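PDB 4FLN: protease Do-like 2, chloroplastic from Arabidopsis thaliana, which acts as a chloroplast serine protease of the Deg family, performing the primary cleavage of photodamaged D1 protein of photosystem II. Local coordinates for residues B[59-62]-B[63-66]; B[204-207]-B[208-212]; B[324-327]-B[328-331]; B[357-360]-B[361-365]; B[446-449]-B[450-454]. All coordinates share one frame; numbering follows the deposited sequence.

Contact 1. Residues B[59-62]-B[63-66]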
loop_
_atom_site.group_PDB
_atom_site.type_symbol
_atom_site.label_atom_id
_atom_site.label_comp_id
_atom_site.label_asym_id
_atom_site.label_seq_id
_atom_site.Cartn_x
_atom_site.Cartn_y
_atom_site.Cartn_z
ATOM N N ALA B 59 -3.903 29.924 -10.168
ATOM C CA ALA B 59 -5.293 29.511 -10.161
ATOM C C ALA B 59 -5.970 30.049 -8.912
ATOM O O ALA B 59 -5.299 30.342 -7.929
ATOM C CB ALA B 59 -5.390 28.002 -10.208
ATOM N N PRO B 60 -7.303 30.197 -8.951
ATOM C CA PRO B 60 -8.065 30.554 -7.753
ATOM C C PRO B 60 -8.297 29.319 -6.901
ATOM O O PRO B 60 -8.358 28.219 -7.439
ATOM C CB PRO B 60 -9.393 31.028 -8.333
ATOM C CG PRO B 60 -9.569 30.179 -9.535
ATOM C CD PRO B 60 -8.185 29.959 -10.107
ATOM N N ASP B 61 -8.431 29.493 -5.596
ATOM C CA ASP B 61 -8.819 28.397 -4.726
ATOM C C ASP B 61 -10.344 28.404 -4.688
ATOM O O ASP B 61 -10.945 29.441 -4.440
ATOM C CB ASP B 61 -8.233 28.629 -3.330
ATOM C CG ASP B 61 -8.635 27.560 -2.323
ATOM O OD1 ASP B 61 -7.806 26.675 -2.031
ATOM O OD2 ASP B 61 -9.771 27.615 -1.799
ATOM N N TYR B 62 -10.985 27.273 -4.967
ATOM C CA TYR B 62 -12.452 27.223 -4.932
ATOM C C TYR B 62 -13.021 27.033 -3.527
ATOM O O TYR B 62 -14.081 27.575 -3.186
ATOM C CB TYR B 62 -12.984 26.166 -5.901
ATOM C CG TYR B 62 -12.507 26.420 -7.304
ATOM C CD1 TYR B 62 -13.288 27.125 -8.209
ATOM C CD2 TYR B 62 -11.252 25.996 -7.713
ATOM C CE1 TYR B 62 -12.841 27.378 -9.489
ATOM C CE2 TYR B 62 -10.797 26.244 -8.987
ATOM C CZ TYR B 62 -11.593 26.935 -9.870
ATOM O OH TYR B 62 -11.133 27.173 -11.139
ATOM N N SER B 63 -12.302 26.256 -2.724
ATOM C CA SER B 63 -12.676 26.003 -1.345
ATOM C C SER B 63 -12.778 27.318 -0.595
ATOM O O SER B 63 -13.742 27.557 0.131
ATOM C CB SER B 63 -11.648 25.087 -0.690
ATOM O OG SER B 63 -11.526 23.872 -1.412
ATOM N N LEU B 64 -11.782 28.176 -0.785
ATOM C CA LEU B 64 -11.802 29.523 -0.221
ATOM C C LEU B 64 -11.689 30.542 -1.363
ATOM O O LEU B 64 -10.579 30.936 -1.726
ATOM C CB LEU B 64 -10.628 29.702 0.748
ATOM C CG LEU B 64 -10.310 28.576 1.741
ATOM C CD1 LEU B 64 -8.849 28.636 2.179
ATOM C CD2 LEU B 64 -11.239 28.611 2.947
ATOM N N PRO B 65 -12.826 30.956 -1.958
ATOM C CA PRO B 65 -12.607 31.730 -3.185
ATOM C C PRO B 65 -12.465 33.248 -3.040
ATOM O O PRO B 65 -12.895 33.963 -3.947
ATOM C CB PRO B 65 -13.896 31.459 -3.954
ATOM C CG PRO B 65 -14.935 31.351 -2.869
ATOM C CD PRO B 65 -14.252 30.684 -1.709
ATOM N N TRP B 66 -11.820 33.722 -1.979
ATOM C CA TRP B 66 -11.310 35.089 -1.901
ATOM C C TRP B 66 -9.809 35.006 -2.107
ATOM O O TRP B 66 -9.108 36.011 -2.080
ATOM C CB TRP B 66 -11.647 35.734 -0.556
ATOM C CG TRP B 66 -11.492 34.780 0.570
ATOM C CD1 TRP B 66 -10.356 34.524 1.271
ATOM C CD2 TRP B 66 -12.502 33.917 1.106
ATOM N NE1 TRP B 66 -10.596 33.563 2.223
ATOM C CE2 TRP B 66 -11.907 33.173 2.140
ATOM C CE3 TRP B 66 -13.854 33.707 0.815
ATOM C CZ2 TRP B 66 -12.614 32.230 2.884
ATOM C CZ3 TRP B 66 -14.552 32.777 1.553
ATOM C CH2 TRP B 66 -13.931 32.048 2.577
#
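The backbone N-H groups of Tyr-62 and Ser-63, adjacent in the bend, both grip one carboxylate oxygen, OE2 of Glu-390 in helix 385-391. Within the bend, OD2 of Asp-61 turns back over its own loop and is paired with the backbone N of Leu-64. The N-H points well at the oxygen (166°), but the modelled separation of 2.3 Å between N of Leu-64 and OD2 of Asp-61 is doubtfully short. With CG anti to the backbone N (chi1 177°), the Asp-61 carboxylate is carried along the direction of the turning chain, and as a side-chain acceptor it closes the turn to the N-H three residues on. Backbone N of Ser-63 also lies 3.0 Å from OD2 of Asp-61, at an angle too poor for a bond. The second flank of the bend is made by Pro-65, whose CA approaches the carbonyl O of Asp-61 to 3.1 Å in a CA-H...O contact, while its CD lies 3.4 Å from O of Tyr-62. Leu-64 in turn places CB over one face of the Trp-66 indole, offset toward its rim. Glu-391 OE2 is hydrogen-bonded to Ser-63 OG, and Tyr-62 packs on Pro-386 and Leu-387 of the same helix, joining this loop of the protease region to the C-terminal part of the chain. Three acidic side chains thus converge on one short bend, and because carboxylates of Asp-61 and Glu-390 come close, one of the two is likely to bind a proton more readily than an isolated acid would.

Contact 2. Residues B[204-207]-B[208-212]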
loop_
_atom_site.group_PDB
_atom_site.type_symbol
_atom_site.label_atom_id
_atom_site.label_comp_id
_atom_site.label_asym_id
_atom_site.label_seq_id
_atom_site.Cartn_x
_atom_site.Cartn_y
_atom_site.Cartn_z
ATOM N N ALA B 204 2.132 17.680 -34.684
ATOM C CA ALA B 204 2.242 16.302 -35.169
ATOM C C ALA B 204 2.310 16.298 -36.704
ATOM O O ALA B 204 1.412 16.822 -37.363
ATOM C CB ALA B 204 1.073 15.501 -34.696
ATOM N N PHE B 205 3.367 15.703 -37.264
ATOM C CA PHE B 205 3.682 15.822 -38.699
ATOM C C PHE B 205 3.385 14.595 -39.569
ATOM O O PHE B 205 3.504 13.458 -39.120
ATOM C CB PHE B 205 5.171 16.112 -38.894
ATOM C CG PHE B 205 5.584 17.515 -38.575
ATOM C CD1 PHE B 205 5.275 18.556 -39.432
ATOM C CD2 PHE B 205 6.338 17.787 -37.440
ATOM C CE1 PHE B 205 5.684 19.849 -39.147
ATOM C CE2 PHE B 205 6.750 19.077 -37.151
ATOM C CZ PHE B 205 6.424 20.109 -38.005
ATOM N N ASN B 206 3.061 14.858 -40.834
ATOM C CA ASN B 206 3.075 13.862 -41.905
ATOM C C ASN B 206 4.497 13.475 -42.179
ATOM O O ASN B 206 5.418 13.962 -41.537
ATOM C CB ASN B 206 2.644 14.494 -43.222
ATOM C CG ASN B 206 1.178 14.654 -43.340
ATOM O OD1 ASN B 206 0.703 15.678 -43.822
ATOM N ND2 ASN B 206 0.431 13.641 -42.916
ATOM N N ASP B 207 4.684 12.623 -43.174
ATOM C CA ASP B 207 6.011 12.450 -43.739
ATOM C C ASP B 207 6.231 13.488 -44.846
ATOM O O ASP B 207 7.325 13.597 -45.401
ATOM C CB ASP B 207 6.226 11.023 -44.251
ATOM C CG ASP B 207 5.083 10.535 -45.114
ATOM O OD1 ASP B 207 4.455 11.369 -45.802
ATOM O OD2 ASP B 207 4.809 9.314 -45.098
ATOM N N GLN B 208 5.193 14.257 -45.157
ATOM C CA GLN B 208 5.339 15.360 -46.102
ATOM C C GLN B 208 5.615 16.697 -45.415
ATOM O O GLN B 208 5.726 17.722 -46.074
ATOM C CB GLN B 208 4.109 15.485 -46.998
ATOM C CG GLN B 208 4.025 14.444 -48.090
ATOM C CD GLN B 208 2.658 13.796 -48.144
ATOM O OE1 GLN B 208 2.062 13.491 -47.105
ATOM N NE2 GLN B 208 2.147 13.587 -49.355
ATOM N N GLY B 209 5.713 16.692 -44.092
ATOM C CA GLY B 209 6.055 17.903 -43.377
ATOM C C GLY B 209 4.875 18.791 -43.035
ATOM O O GLY B 209 5.052 19.864 -42.461
ATOM N N GLU B 210 3.670 18.362 -43.389
ATOM C CA GLU B 210 2.476 19.102 -43.000
ATOM C C GLU B 210 2.122 18.725 -41.574
ATOM O O GLU B 210 2.353 17.597 -41.145
ATOM C CB GLU B 210 1.299 18.783 -43.923
ATOM C CG GLU B 210 1.609 18.916 -45.403
ATOM C CD GLU B 210 0.416 18.600 -46.288
ATOM O OE1 GLU B 210 -0.079 17.454 -46.243
ATOM O OE2 GLU B 210 -0.022 19.502 -47.037
ATOM N N CYS B 211 1.569 19.673 -40.831
ATOM C CA CYS B 211 1.113 19.394 -39.476
ATOM C C CYS B 211 -0.289 18.805 -39.526
ATOM O O CYS B 211 -1.196 19.394 -40.112
ATOM C CB CYS B 211 1.119 20.666 -38.646
ATOM S SG CYS B 211 0.027 20.602 -37.244
ATOM N N ILE B 212 -0.453 17.620 -38.952
ATOM C CA ILE B 212 -1.746 16.942 -38.973
ATOM C C ILE B 212 -2.573 17.101 -37.705
ATOM O O ILE B 212 -3.615 16.465 -37.562
ATOM C CB ILE B 212 -1.628 15.468 -39.380
ATOM C CG1 ILE B 212 -0.606 14.745 -38.503
ATOM C CG2 ILE B 212 -1.288 15.374 -40.863
ATOM C CD1 ILE B 212 -1.128 14.401 -37.131
#
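Phe-205 turns the edge of its ring to the carbonyl of Gly-209, with O of Gly-209 near the ring plane and 3.3 Å from CD1 of Phe-205. Phe-205 and Cys-211 form an antiparallel non-hydrogen-bonded pair, their side chains on one face of the hairpin. On the other face Ile-212 lays CD1 against CB of Ala-204 at 3.5 Å; its CG1 stands between the backbone N and the carbonyl carbon (chi1 53°), which brings that branch back over Ala-204. The side chain of Asn-206 crosses those of Glu-210 and Ile-212 each at a slant, its CG 3.6 Å from CG2 of Ile-212. Backbone bonds hold these groups in place: Ile-212 N donates to Ala-204 O (2.6 Å) and Asn-206 N to Glu-210 O (2.8 Å). Asp-207 and Gln-208 run side by side at the tip, where the backbone conforms to a type I turn followed by a G1 bulge, Gly-209 taking the positive phi of the bulge. The hairpin joins strands 203-205 and 211-216 of the second six-stranded barrel of this trypsin-like fold. Phe-205 packs on Thr-153 and Val-155 of strand 151-156, whereas Ala-204 and Ile-212 both meet Val-152 of that strand and Val-230 of strand 228-232.

Contact 3. Residues B[324-327]-B[328-331]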
loop_
_atom_site.group_PDB
_atom_site.type_symbol
_atom_site.label_atom_id
_atom_site.label_comp_id
_atom_site.label_asym_id
_atom_site.label_seq_id
_atom_site.Cartn_x
_atom_site.Cartn_y
_atom_site.Cartn_z
ATOM N N PHE B 324 -22.130 9.278 -34.668
ATOM C CA PHE B 324 -23.066 10.326 -35.015
ATOM C C PHE B 324 -22.599 11.669 -34.443
ATOM O O PHE B 324 -22.694 12.709 -35.111
ATOM C CB PHE B 324 -24.416 9.905 -34.441
ATOM C CG PHE B 324 -25.488 10.909 -34.597
ATOM C CD1 PHE B 324 -25.452 11.828 -35.619
ATOM C CD2 PHE B 324 -26.541 10.937 -33.702
ATOM C CE1 PHE B 324 -26.448 12.759 -35.743
ATOM C CE2 PHE B 324 -27.539 11.863 -33.822
ATOM C CZ PHE B 324 -27.497 12.777 -34.840
ATOM N N ARG B 325 -22.060 11.641 -33.224
ATOM C CA ARG B 325 -21.562 12.857 -32.583
ATOM C C ARG B 325 -20.701 13.723 -33.513
ATOM O O ARG B 325 -20.823 14.953 -33.508
ATOM C CB ARG B 325 -20.783 12.516 -31.309
ATOM C CG ARG B 325 -21.673 12.330 -30.069
ATOM C CD ARG B 325 -20.917 11.717 -28.884
ATOM N NE ARG B 325 -20.605 10.309 -29.124
ATOM C CZ ARG B 325 -19.749 9.593 -28.402
ATOM N NH1 ARG B 325 -19.105 10.150 -27.383
ATOM N NH2 ARG B 325 -19.533 8.321 -28.706
ATOM N N TYR B 326 -19.846 13.087 -34.315
ATOM C CA TYR B 326 -18.938 13.824 -35.195
ATOM C C TYR B 326 -19.628 14.891 -36.053
ATOM O O TYR B 326 -19.158 16.028 -36.127
ATOM C CB TYR B 326 -18.121 12.881 -36.089
ATOM C CG TYR B 326 -17.345 13.623 -37.164
ATOM C CD1 TYR B 326 -17.781 13.633 -38.483
ATOM C CD2 TYR B 326 -16.198 14.346 -36.848
ATOM C CE1 TYR B 326 -17.089 14.321 -39.457
ATOM C CE2 TYR B 326 -15.496 15.045 -37.822
ATOM C CZ TYR B 326 -15.947 15.027 -39.124
ATOM O OH TYR B 326 -15.256 15.715 -40.099
ATOM N N LEU B 327 -20.728 14.530 -36.709
ATOM C CA LEU B 327 -21.435 15.494 -37.544
ATOM C C LEU B 327 -21.852 16.674 -36.694
ATOM O O LEU B 327 -21.646 17.825 -37.059
ATOM C CB LEU B 327 -22.671 14.871 -38.192
ATOM C CG LEU B 327 -22.391 13.791 -39.230
ATOM C CD1 LEU B 327 -23.690 13.263 -39.817
ATOM C CD2 LEU B 327 -21.488 14.359 -40.304
ATOM N N ILE B 328 -22.440 16.371 -35.545
ATOM C CA ILE B 328 -22.916 17.398 -34.643
ATOM C C ILE B 328 -21.799 18.375 -34.284
ATOM O O ILE B 328 -22.016 19.585 -34.227
ATOM C CB ILE B 328 -23.472 16.766 -33.368
ATOM C CG1 ILE B 328 -24.657 15.865 -33.709
ATOM C CG2 ILE B 328 -23.849 17.831 -32.366
ATOM C CD1 ILE B 328 -25.128 15.039 -32.534
ATOM N N SER B 329 -20.602 17.844 -34.055
ATOM C CA SER B 329 -19.481 18.658 -33.606
ATOM C C SER B 329 -18.889 19.538 -34.716
ATOM O O SER B 329 -18.214 20.528 -34.442
ATOM C CB SER B 329 -18.393 17.766 -33.010
ATOM O OG SER B 329 -17.830 16.925 -34.006
ATOM N N GLN B 330 -19.138 19.186 -35.969
ATOM C CA GLN B 330 -18.546 19.937 -37.073
ATOM C C GLN B 330 -19.339 21.197 -37.402
ATOM O O GLN B 330 -18.968 21.966 -38.292
ATOM C CB GLN B 330 -18.357 19.056 -38.313
ATOM C CG GLN B 330 -16.976 18.411 -38.389
ATOM C CD GLN B 330 -15.862 19.392 -38.050
ATOM O OE1 GLN B 330 -15.472 19.537 -36.886
ATOM N NE2 GLN B 330 -15.354 20.079 -39.063
ATOM N N LYS B 331 -20.425 21.407 -36.670
ATOM C CA LYS B 331 -21.253 22.588 -36.854
ATOM C C LYS B 331 -20.708 23.727 -36.006
ATOM O O LYS B 331 -19.755 23.548 -35.256
ATOM C CB LYS B 331 -22.703 22.286 -36.450
ATOM C CG LYS B 331 -23.428 21.245 -37.314
ATOM C CD LYS B 331 -23.736 21.781 -38.712
ATOM C CE LYS B 331 -24.673 20.854 -39.467
ATOM N NZ LYS B 331 -24.882 21.279 -40.875
#
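Phe-324 offers one ring face to Ile-328: methyl CD1 of Ile-328 stands 4.1 Å from the centroid of the Phe-324 ring, 14° off its normal, a CH-pi contact. A chi1 of 175° swings the phenyl group along the chain toward the next turn and so under this methyl. Arg-325 contributes its carbonyl, with O accepting from Ser-329 N at 3.0 Å in an i to i+4 bond; its guanidinium points elsewhere, to a salt bridge with Asp-185. At Tyr-326 the carbonyl O is gripped three times: OG of Ser-329 donates to it over 2.7 Å, tilted 27° from the carbonyl plane, and the backbone N atoms of Ser-329 and Gln-330 add weak bonds. The phenol ring of Tyr-326 meets CG of Gln-330 obliquely, CZ to CG 3.6 Å. Leu-327 follows, its O taking the N-H of Gln-330 at 3.1 Å from well above the carbonyl plane. Replacing Ser-329 with an alanine would probably cost the carbonyl of Tyr-326 its hydroxyl bond and leave it with only the two weak amide bonds. Phe-324, Leu-327 and Ile-328 all pack on Phe-303 of the PDZ sheet, and Lys-331 forms a salt bridge with Asp-304. The bound peptide packs against Arg-325, Ile-328 and Ser-329, consistent with a helix bordering a PDZ ligand groove. In this short helix a side-chain hydroxyl thus turns back to the main chain and gives the Tyr-326 oxygen a short bond where both of its amide bonds are weak.

Contact 4. Residues B[357-360]-B[361-365]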
loop_
_atom_site.group_PDB
_atom_site.type_symbol
_atom_site.label_atom_id
_atom_site.label_comp_id
_atom_site.label_asym_id
_atom_site.label_seq_id
_atom_site.Cartn_x
_atom_site.Cartn_y
_atom_site.Cartn_z
ATOM N N ARG B 357 -23.122 22.655 -25.070
ATOM C CA ARG B 357 -23.775 22.133 -23.878
ATOM C C ARG B 357 -23.833 23.182 -22.773
ATOM O O ARG B 357 -22.877 23.932 -22.571
ATOM C CB ARG B 357 -23.039 20.897 -23.377
ATOM C CG ARG B 357 -23.915 19.947 -22.600
ATOM C CD ARG B 357 -23.563 18.503 -22.914
ATOM N NE ARG B 357 -24.582 17.593 -22.409
ATOM C CZ ARG B 357 -24.601 17.119 -21.168
ATOM N NH1 ARG B 357 -23.651 17.471 -20.314
ATOM N NH2 ARG B 357 -25.564 16.294 -20.779
ATOM N N VAL B 358 -24.963 23.227 -22.068
ATOM C CA VAL B 358 -25.121 24.059 -20.876
ATOM C C VAL B 358 -24.911 23.201 -19.620
ATOM O O VAL B 358 -25.723 22.327 -19.309
ATOM C CB VAL B 358 -26.527 24.695 -20.831
ATOM C CG1 VAL B 358 -26.762 25.425 -19.515
ATOM C CG2 VAL B 358 -26.722 25.630 -22.011
ATOM N N HIS B 359 -23.824 23.451 -18.898
ATOM C CA HIS B 359 -23.468 22.624 -17.750
ATOM C C HIS B 359 -23.930 23.225 -16.425
ATOM O O HIS B 359 -23.396 24.235 -15.975
ATOM C CB HIS B 359 -21.957 22.439 -17.702
ATOM C CG HIS B 359 -21.425 21.518 -18.748
ATOM N ND1 HIS B 359 -21.453 20.145 -18.613
ATOM C CD2 HIS B 359 -20.830 21.769 -19.939
ATOM C CE1 HIS B 359 -20.909 19.590 -19.681
ATOM N NE2 HIS B 359 -20.524 20.553 -20.501
ATOM N N LEU B 360 -24.898 22.587 -15.781
ATOM C CA LEU B 360 -25.437 23.090 -14.519
ATOM C C LEU B 360 -24.326 23.233 -13.489
ATOM O O LEU B 360 -24.225 24.245 -12.798
ATOM C CB LEU B 360 -26.520 22.150 -14.005
ATOM C CG LEU B 360 -27.016 22.439 -12.594
ATOM C CD1 LEU B 360 -27.558 23.852 -12.521
ATOM C CD2 LEU B 360 -28.071 21.411 -12.169
ATOM N N VAL B 361 -23.492 22.205 -13.397
ATOM C CA VAL B 361 -22.285 22.261 -12.601
ATOM C C VAL B 361 -21.137 22.312 -13.599
ATOM O O VAL B 361 -20.767 21.295 -14.184
ATOM C CB VAL B 361 -22.159 20.988 -11.738
ATOM C CG1 VAL B 361 -20.822 20.946 -11.021
ATOM C CG2 VAL B 361 -23.321 20.886 -10.759
ATOM N N PRO B 362 -20.552 23.499 -13.784
ATOM C CA PRO B 362 -19.573 23.718 -14.852
ATOM C C PRO B 362 -18.216 23.101 -14.558
ATOM O O PRO B 362 -17.834 22.982 -13.399
ATOM C CB PRO B 362 -19.457 25.246 -14.902
ATOM C CG PRO B 362 -19.780 25.683 -13.542
ATOM C CD PRO B 362 -20.855 24.742 -13.058
ATOM N N TYR B 363 -17.516 22.677 -15.602
ATOM C CA TYR B 363 -16.121 22.268 -15.479
ATOM C C TYR B 363 -15.155 23.450 -15.544
ATOM O O TYR B 363 -14.115 23.442 -14.892
ATOM C CB TYR B 363 -15.767 21.232 -16.550
ATOM C CG TYR B 363 -16.464 19.903 -16.360
ATOM C CD1 TYR B 363 -15.827 18.849 -15.717
ATOM C CD2 TYR B 363 -17.768 19.705 -16.808
ATOM C CE1 TYR B 363 -16.464 17.629 -15.531
ATOM C CE2 TYR B 363 -18.416 18.488 -16.626
ATOM C CZ TYR B 363 -17.756 17.455 -15.985
ATOM O OH TYR B 363 -18.382 16.242 -15.798
ATOM N N HIS B 364 -15.492 24.447 -16.360
ATOM C CA HIS B 364 -14.538 25.493 -16.740
ATOM C C HIS B 364 -14.538 26.825 -15.957
ATOM O O HIS B 364 -13.592 27.605 -16.080
ATOM C CB HIS B 364 -14.638 25.731 -18.259
ATOM C CG HIS B 364 -14.165 27.080 -18.707
ATOM N ND1 HIS B 364 -12.937 27.599 -18.355
ATOM C CD2 HIS B 364 -14.756 28.015 -19.491
ATOM C CE1 HIS B 364 -12.795 28.798 -18.895
ATOM N NE2 HIS B 364 -13.885 29.073 -19.590
ATOM N N ILE B 365 -15.559 27.080 -15.146
ATOM C CA ILE B 365 -15.647 28.327 -14.354
ATOM C C ILE B 365 -15.755 29.617 -15.175
ATOM O O ILE B 365 -15.944 30.694 -14.612
ATOM C CB ILE B 365 -14.462 28.525 -13.370
ATOM C CG1 ILE B 365 -13.912 27.188 -12.872
ATOM C CG2 ILE B 365 -14.870 29.441 -12.216
ATOM C CD1 ILE B 365 -12.577 26.804 -13.506
#
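The imidazole of His-359 lies between Arg-357 and Tyr-363. CG of Arg-357 covers one face, 4.0 Å above the plane and toward the rim, and the opposite face receives the edge of the Tyr-363 ring. The two rings make a T-shaped stack, centroids 5.5 Å apart and planes at 85°, with ND1 of His-359 near the phenol plane and 4.0 Å from CE2 of Tyr-363. At the edge of the Arg-357 guanidinium, in its plane, sits CE1 of His-359. CG of Tyr-363 is anti to its carbonyl carbon (chi1 -68°), which folds the ring back over the bend toward the histidine. Within the bend, CB of His-359 comes to 3.9 Å from CA of Pro-362. The guanidinium has further partners, a salt bridge from NE to Glu-285 and, with the bound peptide, a cation-pi contact to an aromatic side chain and a weak hydrogen bond to its backbone. This loop connects strand 346-353 of the first PDZ sheet to strand 373-375 of the second. Val-361 and Tyr-363 rest on Glu-385 of helix 385-391, and helix 398-406 is reached through Ala-404, which meets Val-361, and Arg-405, which meets Tyr-363.

Contact 5. Residues B[446-449]-B[450-454]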
loop_
_atom_site.group_PDB
_atom_site.type_symbol
_atom_site.label_atom_id
_atom_site.label_comp_id
_atom_site.label_asym_id
_atom_site.label_seq_id
_atom_site.Cartn_x
_atom_site.Cartn_y
_atom_site.Cartn_z
ATOM N N PRO B 446 -37.506 30.571 -4.289
ATOM C CA PRO B 446 -36.562 29.635 -4.911
ATOM C C PRO B 446 -35.381 30.367 -5.554
ATOM O O PRO B 446 -35.560 31.307 -6.334
ATOM C CB PRO B 446 -37.414 28.950 -5.982
ATOM C CG PRO B 446 -38.798 29.036 -5.460
ATOM C CD PRO B 446 -38.874 30.387 -4.797
ATOM N N ILE B 447 -34.177 29.918 -5.227
ATOM C CA ILE B 447 -32.955 30.572 -5.673
ATOM C C ILE B 447 -32.522 30.071 -7.053
ATOM O O ILE B 447 -32.280 28.880 -7.245
ATOM C CB ILE B 447 -31.834 30.374 -4.631
ATOM C CG1 ILE B 447 -32.197 31.116 -3.341
ATOM C CG2 ILE B 447 -30.495 30.847 -5.175
ATOM C CD1 ILE B 447 -31.484 30.621 -2.105
ATOM N N ARG B 448 -32.448 30.990 -8.015
ATOM C CA ARG B 448 -32.117 30.645 -9.397
ATOM C C ARG B 448 -30.613 30.468 -9.609
ATOM O O ARG B 448 -30.164 29.534 -10.275
ATOM C CB ARG B 448 -32.667 31.703 -10.357
ATOM C CG ARG B 448 -34.141 32.019 -10.158
ATOM C CD ARG B 448 -34.670 32.983 -11.216
ATOM N NE ARG B 448 -35.488 32.281 -12.204
ATOM C CZ ARG B 448 -35.164 32.137 -13.485
ATOM N NH1 ARG B 448 -34.038 32.666 -13.950
ATOM N NH2 ARG B 448 -35.973 31.471 -14.304
ATOM N N ASN B 449 -29.843 31.378 -9.032
ATOM C CA ASN B 449 -28.391 31.320 -9.079
ATOM C C ASN B 449 -27.861 32.222 -7.980
ATOM O O ASN B 449 -28.636 32.755 -7.197
ATOM C CB ASN B 449 -27.883 31.775 -10.435
ATOM C CG ASN B 449 -28.538 33.060 -10.891
ATOM O OD1 ASN B 449 -28.308 34.120 -10.313
ATOM N ND2 ASN B 449 -29.361 32.973 -11.932
ATOM N N ILE B 450 -26.552 32.411 -7.909
ATOM C CA ILE B 450 -26.001 33.136 -6.771
ATOM C C ILE B 450 -26.111 34.659 -6.897
ATOM O O ILE B 450 -26.069 35.372 -5.900
ATOM C CB ILE B 450 -24.557 32.729 -6.486
ATOM C CG1 ILE B 450 -24.136 33.251 -5.109
ATOM C CG2 ILE B 450 -23.644 33.233 -7.588
ATOM C CD1 ILE B 450 -22.747 32.837 -4.704
ATOM N N HIS B 451 -26.259 35.150 -8.122
ATOM C CA HIS B 451 -26.461 36.574 -8.361
ATOM C C HIS B 451 -27.860 36.925 -7.869
ATOM O O HIS B 451 -28.084 37.964 -7.245
ATOM C CB HIS B 451 -26.335 36.863 -9.858
ATOM C CG HIS B 451 -25.938 38.271 -10.183
ATOM N ND1 HIS B 451 -26.788 39.343 -10.023
ATOM C CD2 HIS B 451 -24.789 38.777 -10.689
ATOM C CE1 HIS B 451 -26.175 40.449 -10.401
ATOM N NE2 HIS B 451 -24.959 40.134 -10.806
ATOM N N HIS B 452 -28.800 36.034 -8.161
ATOM C CA HIS B 452 -30.165 36.137 -7.669
ATOM C C HIS B 452 -30.160 36.179 -6.140
ATOM O O HIS B 452 -30.674 37.124 -5.528
ATOM C CB HIS B 452 -30.970 34.932 -8.154
ATOM C CG HIS B 452 -32.424 35.000 -7.819
ATOM N ND1 HIS B 452 -33.212 33.874 -7.701
ATOM C CD2 HIS B 452 -33.237 36.055 -7.574
ATOM C CE1 HIS B 452 -34.448 34.233 -7.403
ATOM N NE2 HIS B 452 -34.488 35.551 -7.316
ATOM N N LEU B 453 -29.572 35.160 -5.518
ATOM C CA LEU B 453 -29.493 35.144 -4.065
ATOM C C LEU B 453 -28.939 36.465 -3.558
ATOM O O LEU B 453 -29.449 37.030 -2.594
ATOM C CB LEU B 453 -28.622 33.999 -3.565
ATOM C CG LEU B 453 -28.468 33.981 -2.048
ATOM C CD1 LEU B 453 -29.820 33.735 -1.386
ATOM C CD2 LEU B 453 -27.438 32.942 -1.609
ATOM N N ALA B 454 -27.896 36.954 -4.220
ATOM C CA ALA B 454 -27.234 38.190 -3.819
ATOM C C ALA B 454 -28.162 39.404 -3.964
ATOM O O ALA B 454 -28.130 40.331 -3.149
ATOM C CB ALA B 454 -25.958 38.384 -4.618
#
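ND1 of His-452 accepts the backbone N-H of Arg-448 in a nearly straight bond (3.0 Å, 167°), the donor lying in the ring plane. CG of Arg-448 comes to the same ND1 of His-452 from one side of that plane, at 3.2 Å, while the carbonyl O of Pro-446 sits at the ring edge, 3.3 Å from CE1 of His-452. The next shell fixes the helix start. Asn-449 is the N-cap: its OD1 accepts from His-452 N at 2.9 Å and, weakly, from His-451 N. A chi1 of 47° folds the Asn-449 amide back over the N-H groups of His-451 and His-452. Its main-chain O takes Leu-453 N at 3.1 Å, and CD1 of Ile-447 touches CD1 of Leu-453 at 3.6 Å. A leucine in place of His-452 would probably leave the Arg-448 N-H without its ND1 acceptor. Further out, Tyr-507 meets the rings of His-451 and His-452, and Gln-415 OE1 accepts from Ile-450 N. Helix 450-459 is thereby seated on the second PDZ sheet: Ile-447 and Leu-453 pack on Phe-442 of strand 437-442, Leu-453 also on Phe-380 of strand 378-382, and Ile-450 on Ile-373 of strand 373-375.

The five contacts follow one another along the chain without overlap. Contacts 1 and 2 belong to the serine protease region, the first in a loop after strand 50-57 of one barrel, the second at a hairpin of the other, their centres about 42 Å apart. Contact 3 lies in the first PDZ domain and contact 5 in the second, about 35 Å between centres, with contact 4 near the middle of the chain, on the loop between the sheets of the two PDZ domains, from strand 346-353 to strand 373-375. Contacts 1 and 4 touch through Tyr-62 and Ile-365 and share helix 385-391 as a neighbour. The bound peptide packs at contacts 3 and 4, consistent with PDZ ligand binding close to that loop.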